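Local coordinates for protein endoglucanase E (Clostridium thermocellum, PDB 2WAB) that probably removes acetyl groups from plant cell-wall polysaccharides through its family 2 carbohydrate esterase domain, and also binds cellulose-derived chains in the same active-site cleft, at residues P9-N14 against S32-N37; A131-Y136 against M172-G177; K143-T148 against Y305-H310. The protein carries 1 engineered substitution. All blocks are in the same frame, centred on the assembly; numbering follows the deposited sequence. Where two conformers were deposited one is given.

Interaction 1 (P9-N14 against S32-N37)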
loop_
_atom_site.group_PDB
_atom_site.type_symbol
_atom_site.label_atom_id
_atom_site.label_comp_id
_atom_site.label_asym_id
_atom_site.label_seq_id
_atom_site.Cartn_x
_atom_site.Cartn_y
_atom_site.Cartn_z
ATOM N N PRO A 9 -0.524 4.854 -28.281
ATOM C CA PRO A 9 0.397 4.493 -27.207
ATOM C C PRO A 9 0.203 5.351 -25.962
ATOM O O PRO A 9 -0.086 6.545 -26.070
ATOM C CB PRO A 9 1.771 4.775 -27.808
ATOM C CG PRO A 9 1.518 5.656 -28.936
ATOM C CD PRO A 9 0.197 5.305 -29.478
ATOM N N GLY A 10 0.381 4.761 -24.791
ATOM C CA GLY A 10 0.269 5.542 -23.576
ATOM C C GLY A 10 0.746 4.687 -22.423
ATOM O O GLY A 10 1.207 3.575 -22.639
ATOM N N ILE A 11 0.634 5.220 -21.204
ATOM C CA ILE A 11 1.156 4.560 -20.003
ATOM C C ILE A 11 0.058 4.641 -18.954
ATOM O O ILE A 11 -0.651 5.663 -18.845
ATOM C CB ILE A 11 2.440 5.272 -19.520
ATOM C CG1 ILE A 11 3.518 5.134 -20.610
ATOM C CG2 ILE A 11 2.882 4.733 -18.159
ATOM C CD1 ILE A 11 4.887 5.736 -20.292
ATOM N N LEU A 12 -0.077 3.596 -18.160
ATOM C CA LEU A 12 -1.047 3.600 -17.073
ATOM C C LEU A 12 -0.275 3.851 -15.745
ATOM O O LEU A 12 0.742 3.195 -15.471
ATOM C CB LEU A 12 -1.774 2.264 -17.105
ATOM C CG LEU A 12 -2.739 1.918 -16.003
ATOM C CD1 LEU A 12 -3.904 2.957 -15.937
ATOM C CD2 LEU A 12 -3.279 0.481 -16.292
ATOM N N TYR A 13 -0.704 4.870 -15.009
ATOM C CA TYR A 13 -0.128 5.205 -13.708
ATOM C C TYR A 13 -1.106 4.794 -12.634
ATOM O O TYR A 13 -2.147 5.433 -12.449
ATOM C CB TYR A 13 0.235 6.700 -13.632
ATOM C CG TYR A 13 1.252 7.083 -14.705
ATOM C CD1 TYR A 13 2.618 6.926 -14.483
ATOM C CD2 TYR A 13 0.829 7.546 -15.948
ATOM C CE1 TYR A 13 3.565 7.254 -15.450
ATOM C CE2 TYR A 13 1.761 7.864 -16.955
ATOM C CZ TYR A 13 3.114 7.710 -16.696
ATOM O OH TYR A 13 4.044 8.006 -17.664
ATOM N N ASN A 14 -0.785 3.707 -11.956
ATOM C CA ASN A 14 -1.665 3.113 -10.980
ATOM C C ASN A 14 -1.267 3.615 -9.596
ATOM O O ASN A 14 -0.252 3.193 -9.032
ATOM C CB ASN A 14 -1.532 1.604 -11.023
ATOM C CG ASN A 14 -2.088 1.004 -12.311
ATOM O OD1 ASN A 14 -3.226 1.338 -12.725
ATOM N ND2 ASN A 14 -1.279 0.109 -12.979
ATOM N N SER A 32 2.846 2.341 -5.543
ATOM C CA SER A 32 2.618 3.174 -6.752
ATOM C C SER A 32 3.304 2.412 -7.886
ATOM O O SER A 32 4.438 1.946 -7.737
ATOM C CB SER A 32 3.346 4.550 -6.649
ATOM O OG SER A 32 2.763 5.377 -5.630
ATOM N N ASN A 33 2.653 2.298 -9.038
ATOM C CA ASN A 33 3.282 1.502 -10.086
ATOM C C ASN A 33 2.909 2.014 -11.463
ATOM O O ASN A 33 1.837 2.600 -11.647
ATOM C CB ASN A 33 2.969 -0.002 -9.901
ATOM C CG ASN A 33 1.473 -0.335 -10.076
ATOM O OD1 ASN A 33 1.007 -0.626 -11.218
ATOM N ND2 ASN A 33 0.699 -0.269 -8.971
ATOM N N VAL A 34 3.823 1.810 -12.413
ATOM C CA VAL A 34 3.662 2.241 -13.789
ATOM C C VAL A 34 3.504 0.970 -14.616
ATOM O O VAL A 34 4.297 0.021 -14.451
ATOM C CB VAL A 34 4.906 3.022 -14.263
ATOM C CG1 VAL A 34 4.732 3.500 -15.729
ATOM C CG2 VAL A 34 5.110 4.265 -13.311
ATOM N N GLU A 35 2.463 0.954 -15.457
ATOM C CA GLU A 35 2.084 -0.239 -16.225
ATOM C C GLU A 35 1.950 0.089 -17.717
ATOM O O GLU A 35 1.300 1.086 -18.117
ATOM C CB GLU A 35 0.792 -0.818 -15.660
ATOM C CG GLU A 35 0.301 -2.026 -16.457
ATOM C CD GLU A 35 -0.856 -2.753 -15.810
ATOM O OE1 GLU A 35 -1.475 -2.184 -14.866
ATOM O OE2 GLU A 35 -1.140 -3.901 -16.263
ATOM N N LEU A 36 2.603 -0.707 -18.558
ATOM C CA LEU A 36 2.627 -0.363 -19.988
ATOM C C LEU A 36 2.875 -1.615 -20.824
ATOM O O LEU A 36 3.297 -2.664 -20.301
ATOM C CB LEU A 36 3.639 0.767 -20.301
ATOM C CG LEU A 36 5.134 0.484 -19.975
ATOM C CD1 LEU A 36 5.792 -0.392 -21.054
ATOM C CD2 LEU A 36 5.898 1.803 -19.798
ATOM N N ASN A 37 2.570 -1.480 -22.107
ATOM C CA ASN A 37 2.951 -2.463 -23.114
ATOM C C ASN A 37 3.942 -1.822 -24.045
ATOM O O ASN A 37 3.820 -0.618 -24.379
ATOM C CB ASN A 37 1.718 -2.922 -23.908
ATOM C CG ASN A 37 0.682 -3.604 -23.048
ATOM O OD1 ASN A 37 0.965 -4.617 -22.400
ATOM N ND2 ASN A 37 -0.546 -3.097 -23.081
HETATM O O HOH W 1 1.502 0.922 -22.912
#
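Val34 lies alongside the ring of Tyr13, its CG2 approaching Tyr13 CD1 to 3.8 Å, while its other methyl, CG1, presses on Ile11 CG2 at 3.3 Å, tighter than a usual carbon contact. That Ile11 methyl also rests over one face of the Tyr13 ring. Phe104 and Phe107 of strand 102-108 cover Val34 from within the domain. On the face of the sheet that carries Leu12, Asn14, Asn33 and Glu35 the contact turns mostly polar. Asn14, its CG beside the backbone N (chi1 -69°), spends both hydrogens of ND2: one goes to Asn33 OD1 at 3.0 Å, close to the Asn14 amide plane, the other to the anti lone pair of Glu35 OE1, also at 3.0 Å. Two acceptors thereby fix the rotation of the amide. Asn33 ND2 is bonded to Gly31 O. The other Glu35 oxygen, OE2, is bonded to His88, and Leu12 CD2 lies beside OE1. Four backbone bonds join the strands, among them Glu35 N to Leu12 O at 2.8 Å; farther along, a water links Gly10 O to Asn37 N. Short strand 12-14 thus pairs antiparallel with strand 33-40, as in the beta-sandwich of a jelly-roll domain.

Interaction 2 (A131-Y136 against M172-G177). Engineered in segment 131-136: Ala131 (natural residue Ser). With BGC (beta-D-glucopyranose), chain B; BGC (beta-D-glucopyranose), chain C.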
loop_
_atom_site.group_PDB
_atom_site.type_symbol
_atom_site.label_atom_id
_atom_site.label_comp_id
_atom_site.label_asym_id
_atom_site.label_seq_id
_atom_site.Cartn_x
_atom_site.Cartn_y
_atom_site.Cartn_z
ATOM N N ALA A 131 3.088 0.394 9.156
ATOM C CA ALA A 131 4.171 -0.530 8.729
ATOM C C ALA A 131 3.624 -1.840 8.153
ATOM O O ALA A 131 4.206 -2.398 7.242
ATOM C CB ALA A 131 5.100 -0.871 9.907
ATOM N N ILE A 132 2.512 -2.321 8.688
ATOM C CA ILE A 132 2.021 -3.666 8.281
ATOM C C ILE A 132 1.624 -3.591 6.810
ATOM O O ILE A 132 1.892 -4.511 6.029
ATOM C CB ILE A 132 0.836 -4.168 9.161
ATOM C CG1 ILE A 132 1.339 -4.430 10.598
ATOM C CG2 ILE A 132 0.221 -5.518 8.599
ATOM C CD1 ILE A 132 0.234 -4.388 11.640
ATOM N N THR A 133 0.984 -2.479 6.451
ATOM C CA THR A 133 0.486 -2.288 5.082
ATOM C C THR A 133 1.610 -1.939 4.145
ATOM O O THR A 133 1.621 -2.393 2.990
ATOM C CB THR A 133 -0.641 -1.257 5.072
ATOM O OG1 THR A 133 -1.734 -1.770 5.850
ATOM C CG2 THR A 133 -1.101 -0.947 3.633
ATOM N N CYS A 134 2.584 -1.170 4.639
ATOM C CA CYS A 134 3.844 -0.914 3.920
ATOM C C CYS A 134 4.674 -2.167 3.639
ATOM O O CYS A 134 5.542 -2.101 2.769
ATOM C CB CYS A 134 4.708 0.064 4.703
ATOM S SG CYS A 134 3.958 1.760 4.741
ATOM N N ALA A 135 4.407 -3.267 4.370
ATOM C CA ALA A 135 5.234 -4.493 4.350
ATOM C C ALA A 135 6.680 -4.208 4.797
ATOM O O ALA A 135 7.651 -4.791 4.302
ATOM C CB ALA A 135 5.213 -5.142 2.964
ATOM N N TYR A 136 6.816 -3.254 5.721
ATOM C CA TYR A 136 8.084 -3.032 6.448
ATOM C C TYR A 136 8.742 -4.374 6.821
ATOM O O TYR A 136 8.120 -5.216 7.390
ATOM C CB TYR A 136 7.741 -2.202 7.685
ATOM C CG TYR A 136 8.815 -1.871 8.709
ATOM C CD1 TYR A 136 8.979 -0.538 9.139
ATOM C CD2 TYR A 136 9.565 -2.872 9.353
ATOM C CE1 TYR A 136 9.877 -0.199 10.132
ATOM C CE2 TYR A 136 10.492 -2.517 10.388
ATOM C CZ TYR A 136 10.636 -1.179 10.749
ATOM O OH TYR A 136 11.525 -0.800 11.756
ATOM N N MET A 172 -2.144 2.229 -1.810
ATOM C CA MET A 172 -1.679 1.830 -0.480
ATOM C C MET A 172 -1.267 3.081 0.315
ATOM O O MET A 172 -0.104 3.525 0.278
ATOM C CB MET A 172 -0.523 0.825 -0.586
ATOM C CG MET A 172 -0.895 -0.532 -1.243
ATOM S SD MET A 172 0.470 -1.709 -1.633
ATOM C CE MET A 172 0.994 -2.285 0.022
ATOM N N ILE A 173 -2.224 3.638 1.029
ATOM C CA ILE A 173 -1.998 4.884 1.749
ATOM C C ILE A 173 -1.574 4.541 3.184
ATOM O O ILE A 173 -2.400 4.460 4.108
ATOM C CB ILE A 173 -3.247 5.791 1.738
ATOM C CG1 ILE A 173 -3.843 5.841 0.322
ATOM C CG2 ILE A 173 -2.873 7.225 2.277
ATOM C CD1 ILE A 173 -2.778 6.377 -0.739
ATOM N N ALA A 174 -0.282 4.356 3.356
ATOM C CA ALA A 174 0.217 3.763 4.618
ATOM C C ALA A 174 1.566 4.324 4.913
ATOM O O ALA A 174 2.303 4.707 3.994
ATOM C CB ALA A 174 0.281 2.252 4.518
ATOM N N TRP A 175 1.941 4.282 6.179
ATOM C CA TRP A 175 3.130 5.006 6.632
ATOM C C TRP A 175 3.640 4.319 7.922
ATOM O O TRP A 175 2.895 4.205 8.911
ATOM C CB TRP A 175 2.746 6.474 6.923
ATOM C CG TRP A 175 3.946 7.363 7.184
ATOM C CD1 TRP A 175 4.783 7.336 8.280
ATOM C CD2 TRP A 175 4.406 8.417 6.343
ATOM N NE1 TRP A 175 5.770 8.320 8.145
ATOM C CE2 TRP A 175 5.547 8.995 6.965
ATOM C CE3 TRP A 175 3.991 8.913 5.085
ATOM C CZ2 TRP A 175 6.277 10.067 6.370
ATOM C CZ3 TRP A 175 4.707 9.966 4.507
ATOM C CH2 TRP A 175 5.836 10.542 5.159
ATOM N N SER A 176 4.866 3.807 7.899
ATOM C CA SER A 176 5.325 2.958 9.046
ATOM C C SER A 176 5.398 3.846 10.289
ATOM O O SER A 176 5.885 5.001 10.207
ATOM C CB SER A 176 6.677 2.272 8.784
ATOM O OG SER A 176 6.526 1.367 7.692
ATOM N N GLY A 177 4.886 3.324 11.404
ATOM C CA GLY A 177 4.925 4.037 12.700
ATOM C C GLY A 177 3.715 4.936 12.904
ATOM O O GLY A 177 3.516 5.499 14.005
HETATM C C2 BGC B . 10.655 0.084 15.222
HETATM C C3 BGC B . 10.515 1.531 14.858
HETATM C C4 BGC B . 9.454 1.699 13.761
HETATM C C5 BGC B . 8.072 1.062 14.081
HETATM C C6 BGC B . 7.090 0.960 12.866
HETATM C C1 BGC B . 9.264 -0.328 15.630
HETATM O O2 BGC B . 11.565 -0.018 16.299
HETATM O O3 BGC B . 11.793 1.947 14.458
HETATM O O4 BGC B . 9.396 3.096 13.764
HETATM O O5 BGC B . 8.338 -0.237 14.571
HETATM O O6 BGC B . 6.028 -0.063 12.966
HETATM C C2 BGC C . 9.099 5.184 12.740
HETATM C C3 BGC C . 8.933 5.931 11.423
HETATM C C4 BGC C . 10.112 5.596 10.513
HETATM C C5 BGC C . 10.128 4.084 10.276
HETATM C C6 BGC C . 11.198 3.662 9.259
HETATM C C1 BGC C . 9.233 3.691 12.462
HETATM O O2 BGC C . 8.029 5.449 13.638
HETATM O O3 BGC C . 8.872 7.319 11.639
HETATM O O4 BGC C . 9.980 6.343 9.315
HETATM O O5 BGC C . 10.302 3.447 11.541
HETATM O O6 BGC C . 10.598 3.366 8.005
HETATM O O HOH W 2 3.702 0.794 12.101
#
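The backbones of Ala131 and Ser176 close to 3.7 Å between their CA atoms, yet no direct hydrogen bond crosses the contact, and the short, weakly bonded helix 131-134 packs on strand 169-174 and the residues after it, largely through side chains. Thr133 sets its methyl, CG2, against Ala174 CB at 3.6 Å, while its hydroxyl is bonded to Tyr158. Cys134, with SG held beside its own backbone N (chi1 -68°), lays the sulfur over the same alanine, 3.7 Å from Ala174 CB. The helix ends in a Schellman motif: Tyr136 N bonds back to Ala131 O, and Ala135, of positive phi, is the C-prime residue. In the SGNH hydrolase fold this helix follows strand 124-129, the parallel neighbour of strand 169-174. Ala131, engineered from Ser, occupies the position where that family carries its nucleophile. Ala131 N (3.0 Å) and Gly177 N (2.9 Å) both donate to one water, a pairing consistent with part of an oxyanion hole. The same water lies 2.6 Å from O6 of the chain B glucose. Ser176 OG comes in at the edge of the Tyr136 ring, in its plane and 3.4 Å from Tyr136 CD1; it also abuts Ala131 CA, and its hydrogen-bond partner is Glu96. With CG anti to the backbone N (chi1 176°), Tyr136 reaches out along the sugars: O5 of the chain C glucose also meets its edge, and Tyr136 OH, hydrogen-bonded to Asp308 OD2, lies 3.7 Å from C2 of the chain B glucose.

Interaction 3 (K143-T148 against Y305-H310). With BGC (beta-D-glucopyranose), chain D; BGC (beta-D-glucopyranose), chain B; BGC (beta-D-glucopyranose), chain E; BGC (beta-D-glucopyranose), chain F.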
loop_
_atom_site.group_PDB
_atom_site.type_symbol
_atom_site.label_atom_id
_atom_site.label_comp_id
_atom_site.label_asym_id
_atom_site.label_seq_id
_atom_site.Cartn_x
_atom_site.Cartn_y
_atom_site.Cartn_z
ATOM N N LYS A 143 13.083 -11.248 13.919
ATOM C CA LYS A 143 12.391 -10.092 14.538
ATOM C C LYS A 143 13.276 -9.026 15.162
ATOM O O LYS A 143 12.833 -7.893 15.370
ATOM C CB LYS A 143 11.405 -10.584 15.597
ATOM C CG LYS A 143 12.066 -11.300 16.820
ATOM C CD LYS A 143 11.068 -12.317 17.420
ATOM C CE LYS A 143 11.584 -12.943 18.751
ATOM N NZ LYS A 143 12.545 -14.064 18.488
ATOM N N GLU A 144 14.513 -9.385 15.493
ATOM C CA GLU A 144 15.449 -8.436 16.100
ATOM C C GLU A 144 16.145 -7.581 15.045
ATOM O O GLU A 144 16.812 -6.595 15.389
ATOM C CB GLU A 144 16.526 -9.147 16.934
ATOM C CG GLU A 144 15.989 -10.046 18.032
ATOM C CD GLU A 144 15.642 -11.432 17.537
ATOM O OE1 GLU A 144 15.683 -11.663 16.302
ATOM O OE2 GLU A 144 15.329 -12.299 18.380
ATOM N N GLN A 145 16.011 -7.957 13.765
ATOM C CA GLN A 145 16.641 -7.163 12.676
ATOM C C GLN A 145 16.002 -5.785 12.566
ATOM O O GLN A 145 14.778 -5.649 12.705
ATOM C CB GLN A 145 16.556 -7.874 11.332
ATOM C CG GLN A 145 17.356 -9.157 11.330
ATOM C CD GLN A 145 17.062 -10.056 10.141
ATOM O OE1 GLN A 145 16.258 -9.737 9.246
ATOM N NE2 GLN A 145 17.704 -11.224 10.138
ATOM N N SER A 146 16.813 -4.763 12.294
ATOM C CA SER A 146 16.267 -3.407 12.184
ATOM C C SER A 146 15.821 -3.125 10.748
ATOM O O SER A 146 16.136 -3.895 9.852
ATOM C CB SER A 146 17.309 -2.336 12.628
ATOM O OG SER A 146 18.469 -2.496 11.847
ATOM N N PHE A 147 15.121 -2.008 10.538
ATOM C CA PHE A 147 14.599 -1.660 9.201
ATOM C C PHE A 147 15.675 -1.551 8.142
ATOM O O PHE A 147 16.745 -0.963 8.364
ATOM C CB PHE A 147 13.882 -0.322 9.258
ATOM C CG PHE A 147 13.250 0.093 7.937
ATOM C CD1 PHE A 147 12.059 -0.518 7.505
ATOM C CD2 PHE A 147 13.814 1.126 7.166
ATOM C CE1 PHE A 147 11.452 -0.129 6.333
ATOM C CE2 PHE A 147 13.179 1.543 5.950
ATOM C CZ PHE A 147 12.009 0.869 5.539
ATOM N N THR A 148 15.388 -2.109 6.961
ATOM C CA THR A 148 16.315 -2.044 5.844
ATOM C C THR A 148 15.450 -1.743 4.598
ATOM O O THR A 148 14.530 -2.538 4.262
ATOM C CB THR A 148 17.074 -3.383 5.627
ATOM O OG1 THR A 148 17.623 -3.860 6.890
ATOM C CG2 THR A 148 18.153 -3.150 4.665
ATOM N N TYR A 305 9.271 -14.251 11.380
ATOM C CA TYR A 305 9.054 -12.809 11.549
ATOM C C TYR A 305 9.972 -12.052 10.607
ATOM O O TYR A 305 11.113 -12.490 10.322
ATOM C CB TYR A 305 9.461 -12.365 12.959
ATOM C CG TYR A 305 8.601 -12.930 14.065
ATOM C CD1 TYR A 305 7.402 -12.293 14.442
ATOM C CD2 TYR A 305 9.006 -14.071 14.771
ATOM C CE1 TYR A 305 6.603 -12.814 15.469
ATOM C CE2 TYR A 305 8.225 -14.579 15.814
ATOM C CZ TYR A 305 7.037 -13.959 16.139
ATOM O OH TYR A 305 6.271 -14.455 17.151
ATOM N N GLY A 306 9.503 -10.889 10.175
ATOM C CA GLY A 306 10.360 -9.924 9.489
ATOM C C GLY A 306 10.983 -8.927 10.471
ATOM O O GLY A 306 10.875 -9.073 11.718
ATOM N N GLU A 307 11.615 -7.897 9.917
ATOM C CA GLU A 307 12.330 -6.913 10.734
ATOM C C GLU A 307 11.414 -6.280 11.795
ATOM O O GLU A 307 10.264 -5.920 11.493
ATOM C CB GLU A 307 12.908 -5.826 9.853
ATOM C CG GLU A 307 13.939 -6.381 8.846
ATOM C CD GLU A 307 14.406 -5.361 7.811
ATOM O OE1 GLU A 307 13.694 -4.368 7.570
ATOM O OE2 GLU A 307 15.496 -5.574 7.229
ATOM N N ASP A 308 11.934 -6.171 13.023
ATOM C CA ASP A 308 11.240 -5.497 14.139
ATOM C C ASP A 308 9.848 -6.100 14.390
ATOM O O ASP A 308 8.933 -5.378 14.792
ATOM C CB ASP A 308 11.129 -3.979 13.910
ATOM C CG ASP A 308 12.466 -3.270 14.075
ATOM O OD1 ASP A 308 13.182 -3.599 15.021
ATOM O OD2 ASP A 308 12.820 -2.399 13.243
ATOM N N TRP A 309 9.748 -7.422 14.203
ATOM C CA TRP A 309 8.535 -8.204 14.421
ATOM C C TRP A 309 7.456 -8.089 13.345
ATOM O O TRP A 309 6.367 -8.644 13.537
ATOM C CB TRP A 309 7.888 -7.816 15.761
ATOM C CG TRP A 309 8.741 -8.161 16.976
ATOM C CD1 TRP A 309 9.865 -7.467 17.447
ATOM C CD2 TRP A 309 8.521 -9.242 17.876
ATOM N NE1 TRP A 309 10.346 -8.098 18.598
ATOM C CE2 TRP A 309 9.548 -9.187 18.873
ATOM C CE3 TRP A 309 7.581 -10.296 17.920
ATOM C CZ2 TRP A 309 9.630 -10.131 19.931
ATOM C CZ3 TRP A 309 7.649 -11.213 18.984
ATOM C CH2 TRP A 309 8.667 -11.107 19.984
ATOM N N HIS A 310 7.705 -7.321 12.273
ATOM C CA HIS A 310 6.686 -7.096 11.272
ATOM C C HIS A 310 6.487 -8.366 10.442
ATOM O O HIS A 310 7.367 -9.262 10.404
ATOM C CB HIS A 310 6.985 -5.861 10.405
ATOM C CG HIS A 310 6.986 -4.591 11.172
ATOM N ND1 HIS A 310 8.085 -4.165 11.898
ATOM C CD2 HIS A 310 6.027 -3.651 11.346
ATOM C CE1 HIS A 310 7.791 -3.025 12.509
ATOM N NE2 HIS A 310 6.553 -2.688 12.184
HETATM C C2 BGC D . 7.669 -7.498 21.627
HETATM C C3 BGC D . 7.482 -6.114 20.993
HETATM C C4 BGC D . 6.770 -6.180 19.604
HETATM C C5 BGC D . 5.537 -7.088 19.646
HETATM C C6 BGC D . 5.031 -7.450 18.248
HETATM C C1 BGC D . 6.311 -8.167 21.617
HETATM O O2 BGC D . 8.103 -7.381 22.977
HETATM O O3 BGC D . 8.755 -5.467 20.954
HETATM O O4 BGC D . 6.291 -4.873 19.252
HETATM O O5 BGC D . 5.857 -8.333 20.269
HETATM O O6 BGC D . 3.917 -8.318 18.343
HETATM C C2 BGC B . 10.655 0.084 15.222
HETATM C C3 BGC B . 10.515 1.531 14.858
HETATM C C4 BGC B . 9.454 1.699 13.761
HETATM C C5 BGC B . 8.072 1.062 14.081
HETATM C C6 BGC B . 7.090 0.960 12.866
HETATM C C1 BGC B . 9.264 -0.328 15.630
HETATM O O2 BGC B . 11.565 -0.018 16.299
HETATM O O3 BGC B . 11.793 1.947 14.458
HETATM O O4 BGC B . 9.396 3.096 13.764
HETATM O O5 BGC B . 8.338 -0.237 14.571
HETATM O O6 BGC B . 6.028 -0.063 12.966
HETATM C C2 BGC E . 6.272 -3.232 17.575
HETATM C C3 BGC E . 7.060 -2.634 16.435
HETATM C C4 BGC E . 8.415 -2.218 16.993
HETATM C C5 BGC E . 9.152 -3.352 17.756
HETATM C C6 BGC E . 10.437 -2.823 18.415
HETATM C C1 BGC E . 7.084 -4.341 18.231
HETATM O O2 BGC E . 5.067 -3.750 17.064
HETATM O O3 BGC E . 6.336 -1.497 15.962
HETATM O O4 BGC E . 9.382 -1.643 16.082
HETATM O O5 BGC E . 8.306 -3.850 18.761
HETATM O O6 BGC E . 11.180 -3.912 18.911
HETATM C C2 BGC F . 3.870 -12.224 22.140
HETATM C C3 BGC F . 4.922 -11.267 21.588
HETATM C C4 BGC F . 5.168 -10.167 22.619
HETATM C C5 BGC F . 5.493 -10.730 24.003
HETATM C C6 BGC F . 5.494 -9.607 25.028
HETATM C C1 BGC F . 4.304 -12.736 23.520
HETATM O O1 BGC F . 3.215 -13.389 24.134
HETATM O O2 BGC F . 3.690 -13.260 21.213
HETATM O O3 BGC F . 4.493 -10.675 20.361
HETATM O O4 BGC F . 6.391 -9.472 22.164
HETATM O O5 BGC F . 4.495 -11.640 24.378
HETATM O O6 BGC F . 6.148 -10.119 26.148
HETATM O O HOH W 3 12.935 -5.299 17.302
HETATM O O HOH W 4 15.768 -3.870 15.602
HETATM O O HOH W 5 17.116 -7.602 7.995
HETATM O O HOH W 6 14.629 -0.152 12.862
HETATM O O HOH W 7 12.258 -3.370 5.409
#
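Lys143 threads its aliphatic chain between Tyr305 and Trp309, where two loops of the SGNH hydrolase fold meet beside the sugar cleft. Its CB starts against Tyr305 CB at 3.7 Å. CG, set between the backbone N and the carbonyl carbon (chi1 64°), rises over the indole, 3.9 Å from Trp309 CE2. CD makes two CH-pi contacts: it lies 3.6 Å from the centroid of the Trp309 six-membered ring, almost on the ring normal, and 4.1 Å from the centroid of the Tyr305 ring. CE continues over Trp309 CZ2 and CH2, whereas NZ, 5.5 Å from that indole ring centroid, can add at most a weak cation-pi attraction. The opposite face of Trp309 carries the chain D glucose, its O5 above the ring, so the indole is a sugar platform backed by lysine methylenes. Deeper in, Glu307 holds the other loop. Thr148 OG1 donates to Glu307 OE2 at 2.8 Å from above the carboxylate plane, and Thr148 N bonds to Glu307 OE1; Asn151 gives OE2 a further bond. Glu307 stands where the family's DxxH motif normally has the aspartate that pairs with the histidine. His310 ND1 instead donates to the backbone Glu307 O at 2.8 Å, in the plane of the imidazole, which fixes the ring's rotation, and His310 NE2 is hydrogen-bonded to O6 of the chain B glucose at 2.8 Å.

In the fold
Interaction 1 belongs to the N-terminal beta-sandwich and closes along the chain before the other two open. Interactions 2 and 3 lie in the SGNH hydrolase part; their segments alternate in sequence, and the fold brings the loop after helix 131-134 and the one before helix 313-331 together at one site. Their centres are 14 Å apart and they touch: Tyr136 OH and Asp308 OD2, 2.5 Å apart, probably share a hydrogen bond, His310 packs against Ala131 and Tyr136, and both contacts meet the chain B glucose. Interaction 1, away from the cleft, is centred about 23 Å from interaction 2 and 32 Å from interaction 3; its nearest atoms come within about 6 Å of interaction 2 without touching.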